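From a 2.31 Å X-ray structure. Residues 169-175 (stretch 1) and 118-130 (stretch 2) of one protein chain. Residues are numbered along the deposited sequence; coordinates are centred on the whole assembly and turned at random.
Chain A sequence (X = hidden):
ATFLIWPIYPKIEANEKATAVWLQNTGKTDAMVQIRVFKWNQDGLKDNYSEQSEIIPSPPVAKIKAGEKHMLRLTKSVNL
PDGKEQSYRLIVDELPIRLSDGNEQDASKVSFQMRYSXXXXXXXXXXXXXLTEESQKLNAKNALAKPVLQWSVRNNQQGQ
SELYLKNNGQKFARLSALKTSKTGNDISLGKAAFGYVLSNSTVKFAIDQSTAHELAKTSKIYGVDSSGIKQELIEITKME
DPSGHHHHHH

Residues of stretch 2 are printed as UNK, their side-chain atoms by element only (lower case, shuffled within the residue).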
# COMPACT_ATOMS: atom_id res chain seq x y z
N GLY A 169 -12.37 -21.13 -4.16
CA GLY A 169 -13.01 -19.84 -4.21
C GLY A 169 -12.45 -18.96 -5.32
O GLY A 169 -11.44 -19.25 -5.94
N GLN A 170 -13.15 -17.84 -5.54
CA GLN A 170 -12.79 -16.88 -6.57
C GLN A 170 -11.81 -15.82 -6.07
O GLN A 170 -11.45 -14.92 -6.85
CB GLN A 170 -14.06 -16.19 -7.11
CG GLN A 170 -15.13 -17.12 -7.69
CD GLN A 170 -14.84 -17.59 -9.12
OE1 GLN A 170 -13.75 -17.39 -9.65
NE2 GLN A 170 -15.84 -18.18 -9.75
N LYS A 171 -11.39 -15.87 -4.80
CA LYS A 171 -10.40 -14.93 -4.27
C LYS A 171 -9.26 -15.71 -3.62
O LYS A 171 -9.42 -16.85 -3.19
CB LYS A 171 -10.98 -13.95 -3.26
CG LYS A 171 -11.91 -12.90 -3.85
CD LYS A 171 -12.20 -11.80 -2.85
CE LYS A 171 -11.06 -10.77 -2.80
NZ LYS A 171 -9.87 -11.28 -2.09
N PHE A 172 -8.09 -15.08 -3.60
CA PHE A 172 -6.88 -15.68 -3.04
C PHE A 172 -6.93 -15.73 -1.52
O PHE A 172 -7.66 -14.99 -0.86
CB PHE A 172 -5.63 -14.90 -3.47
CG PHE A 172 -5.52 -13.52 -2.85
CD1 PHE A 172 -6.22 -12.45 -3.39
CD2 PHE A 172 -4.75 -13.32 -1.72
CE1 PHE A 172 -6.12 -11.17 -2.83
CE2 PHE A 172 -4.65 -12.04 -1.14
CZ PHE A 172 -5.34 -10.97 -1.70
N ALA A 173 -6.09 -16.60 -0.97
CA ALA A 173 -5.82 -16.68 0.45
C ALA A 173 -4.34 -16.39 0.67
O ALA A 173 -3.49 -16.92 -0.06
CB ALA A 173 -6.17 -18.06 1.02
N ARG A 174 -4.04 -15.50 1.62
CA ARG A 174 -2.67 -15.25 2.06
C ARG A 174 -2.57 -15.84 3.47
O ARG A 174 -3.04 -15.25 4.44
CB ARG A 174 -2.30 -13.76 2.02
CG ARG A 174 -0.83 -13.49 2.33
CD ARG A 174 -0.37 -12.02 2.13
NE ARG A 174 -1.45 -11.07 2.33
CZ ARG A 174 -1.92 -10.26 1.38
NH1 ARG A 174 -1.42 -10.29 0.16
NH2 ARG A 174 -2.92 -9.44 1.65
N LEU A 175 -1.98 -17.03 3.56
CA LEU A 175 -1.90 -17.78 4.80
C LEU A 175 -0.57 -17.52 5.49
O LEU A 175 0.47 -17.46 4.84
CB LEU A 175 -2.06 -19.27 4.53
CG LEU A 175 -3.34 -19.72 3.84
CD1 LEU A 175 -3.30 -21.21 3.64
CD2 LEU A 175 -4.58 -19.31 4.63
N UNK A 118 5.85 -7.40 -5.65
CA UNK A 118 4.66 -6.83 -5.03
C UNK A 118 3.42 -7.51 -5.62
O UNK A 118 3.29 -7.57 -6.84
c UNK A 118 4.59 -5.31 -5.24
c UNK A 118 3.18 -4.80 -5.05
c UNK A 118 5.77 -3.13 -4.58
c UNK A 118 5.60 -4.61 -4.30
N UNK A 119 2.52 -8.03 -4.79
CA UNK A 119 1.32 -8.69 -5.33
C UNK A 119 0.32 -7.66 -5.85
O UNK A 119 0.04 -6.65 -5.20
c UNK A 119 0.76 -9.44 -4.12
c UNK A 119 1.14 -8.55 -2.95
c UNK A 119 2.50 -7.99 -3.31
N UNK A 120 -0.24 -7.95 -7.01
CA UNK A 120 -1.17 -7.06 -7.67
C UNK A 120 -2.39 -7.85 -8.13
O UNK A 120 -2.24 -8.91 -8.74
c UNK A 120 -1.41 -5.51 -9.70
c UNK A 120 -0.49 -6.38 -8.85
c UNK A 120 -1.90 -4.27 -8.89
c UNK A 120 -0.69 -5.12 -10.94
N UNK A 121 -3.58 -7.37 -7.80
CA UNK A 121 -4.81 -8.05 -8.19
C UNK A 121 -5.75 -7.12 -8.93
O UNK A 121 -6.00 -6.00 -8.49
c UNK A 121 -4.07 -9.30 -5.07
c UNK A 121 -4.73 -9.64 -6.24
c UNK A 121 -5.53 -8.63 -6.98
c UNK A 121 -4.64 -10.93 -6.71
c UNK A 121 -3.24 -11.55 -4.87
c UNK A 121 -3.32 -10.25 -4.39
c UNK A 121 -3.89 -11.89 -6.03
N UNK A 122 -6.32 -7.61 -10.03
CA UNK A 122 -7.31 -6.88 -10.79
C UNK A 122 -8.60 -7.70 -10.92
O UNK A 122 -8.57 -8.94 -10.96
c UNK A 122 -6.76 -6.50 -12.17
N UNK A 123 -9.73 -7.00 -10.97
CA UNK A 123 -11.03 -7.62 -10.78
C UNK A 123 -11.92 -7.37 -11.99
O UNK A 123 -12.02 -6.25 -12.49
c UNK A 123 -10.47 -9.24 -6.63
c UNK A 123 -11.71 -7.10 -9.50
c UNK A 123 -10.94 -7.55 -8.29
c UNK A 123 -9.93 -6.76 -7.73
c UNK A 123 -11.19 -8.80 -7.73
c UNK A 123 -9.46 -8.43 -6.10
c UNK A 123 -9.20 -7.19 -6.63
o UNK A 123 -8.76 -8.88 -5.01
N UNK A 124 -12.55 -8.45 -12.46
CA UNK A 124 -13.63 -8.34 -13.41
C UNK A 124 -14.92 -7.96 -12.73
O UNK A 124 -14.99 -7.77 -11.51
N UNK A 125 -15.98 -7.87 -13.54
CA UNK A 125 -17.25 -7.36 -13.06
C UNK A 125 -17.84 -8.27 -12.00
O UNK A 125 -17.77 -9.50 -12.11
c UNK A 125 -17.34 -4.91 -14.74
n UNK A 125 -18.13 -2.85 -13.58
c UNK A 125 -17.75 -6.27 -15.31
c UNK A 125 -18.23 -7.22 -14.23
c UNK A 125 -18.54 -4.17 -14.15
N UNK A 126 -18.44 -7.68 -10.97
CA UNK A 126 -19.15 -8.45 -9.98
C UNK A 126 -18.31 -9.01 -8.86
O UNK A 126 -18.80 -9.87 -8.12
N UNK A 127 -17.05 -8.60 -8.76
CA UNK A 127 -16.14 -9.07 -7.72
C UNK A 127 -15.10 -7.99 -7.47
O UNK A 127 -14.71 -7.25 -8.39
c UNK A 127 -14.18 -12.42 -7.28
c UNK A 127 -15.48 -10.41 -8.13
c UNK A 127 -14.67 -11.01 -6.99
c UNK A 127 -14.62 -10.21 -9.38
N UNK A 128 -14.66 -7.86 -6.21
CA UNK A 128 -13.73 -6.83 -5.81
C UNK A 128 -12.72 -7.32 -4.78
O UNK A 128 -12.71 -8.49 -4.40
N UNK A 129 -11.87 -6.38 -4.35
CA UNK A 129 -10.83 -6.66 -3.36
C UNK A 129 -11.43 -6.88 -1.97
O UNK A 129 -10.85 -7.59 -1.15
o UNK A 129 -10.49 -4.29 -2.90
c UNK A 129 -9.84 -5.50 -3.29
N UNK A 130 -12.54 -6.21 -1.67
CA UNK A 130 -13.11 -6.24 -0.34
C UNK A 130 -12.46 -5.31 0.65
O UNK A 130 -12.86 -5.32 1.83

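Position 118 carries four carbons, forked at the first with one arm two carbons long; this is the beta-branched pattern of isoleucine, and the Ile118 side chain is out of reach of stretch 1. At 119 three carbons close a ring onto the backbone N, which defines proline; a carbon of Pro119, CG, lies 4.4 Å from Arg174 NH1, oblique to the guanidinium. Position 120 has four carbons forked at the second, hence leucine, and Leu120 is out of reach.

Position 121 has one carbon followed by a six-carbon ring without a heteroatom, and that ring lies over a face of Phe172. It is phenylalanine: Phe121 CE2 comes within 3.3 Å of Phe172 CE1, the centroids are 4.0 Å apart and the planes are inclined by 4°, an offset stack. Position 122, with a single carbon, is alanine and makes no contact. The alternation of 119 and 121 toward stretch 1 with 118, 120 and 122 out of reach is what an extended strand produces.

At 123 one carbon leads to a six-carbon ring bearing one oxygen, which identifies tyrosine. The CA-to-CB bond of Tyr123 points sideways, but the end of the side chain comes nearer: its OH is 3.7 Å from Lys171 CE and, near the ring plane of Phe172, 4.1 Å from Phe172 CE1.

Position 124 has no side-chain atoms and is glycine. Position 125 shows four carbons in a row ending in nitrogen, a lysine; Lys125 is exposed and poorly ordered. Position 126 is bare, thus glycine, and phi/psi of 86/10 would jam a CB against the preceding carbonyl O. At 127 four carbons again fork at the first, with one two-carbon arm: isoleucine. Ile127 closes a type II turn begun at Gly124, and Ile127 CD1 lies 3.7 Å from Gln170 O and 4.1 Å from Lys171 CG.

Position 128 lacks a side chain and is glycine; the O of Gly128 is 3.2 Å from Lys171 CE. Position 129 has one carbon and one oxygen, serine; the CA-to-CB bond of Ser129 points away, and its closest atom to Lys171 is the backbone O, 3.6 Å from Lys171 CE. Position 130, bare at phi/psi 81/2, is glycine.

The contact buries 339 Å² in total and contains no cross-stretch hydrogen bond. Packing holds it: the Phe172–Phe121 stack lies between the Arg174–Pro119 approach and the Ile127 contacts along the register, while the Lys171 chain reaches Tyr123 and two backbone carbonyls, its NZ being hydrogen-bonded elsewhere in the structure.

Stretch 2, residues 118-130: IPLFAYGKGIGSG
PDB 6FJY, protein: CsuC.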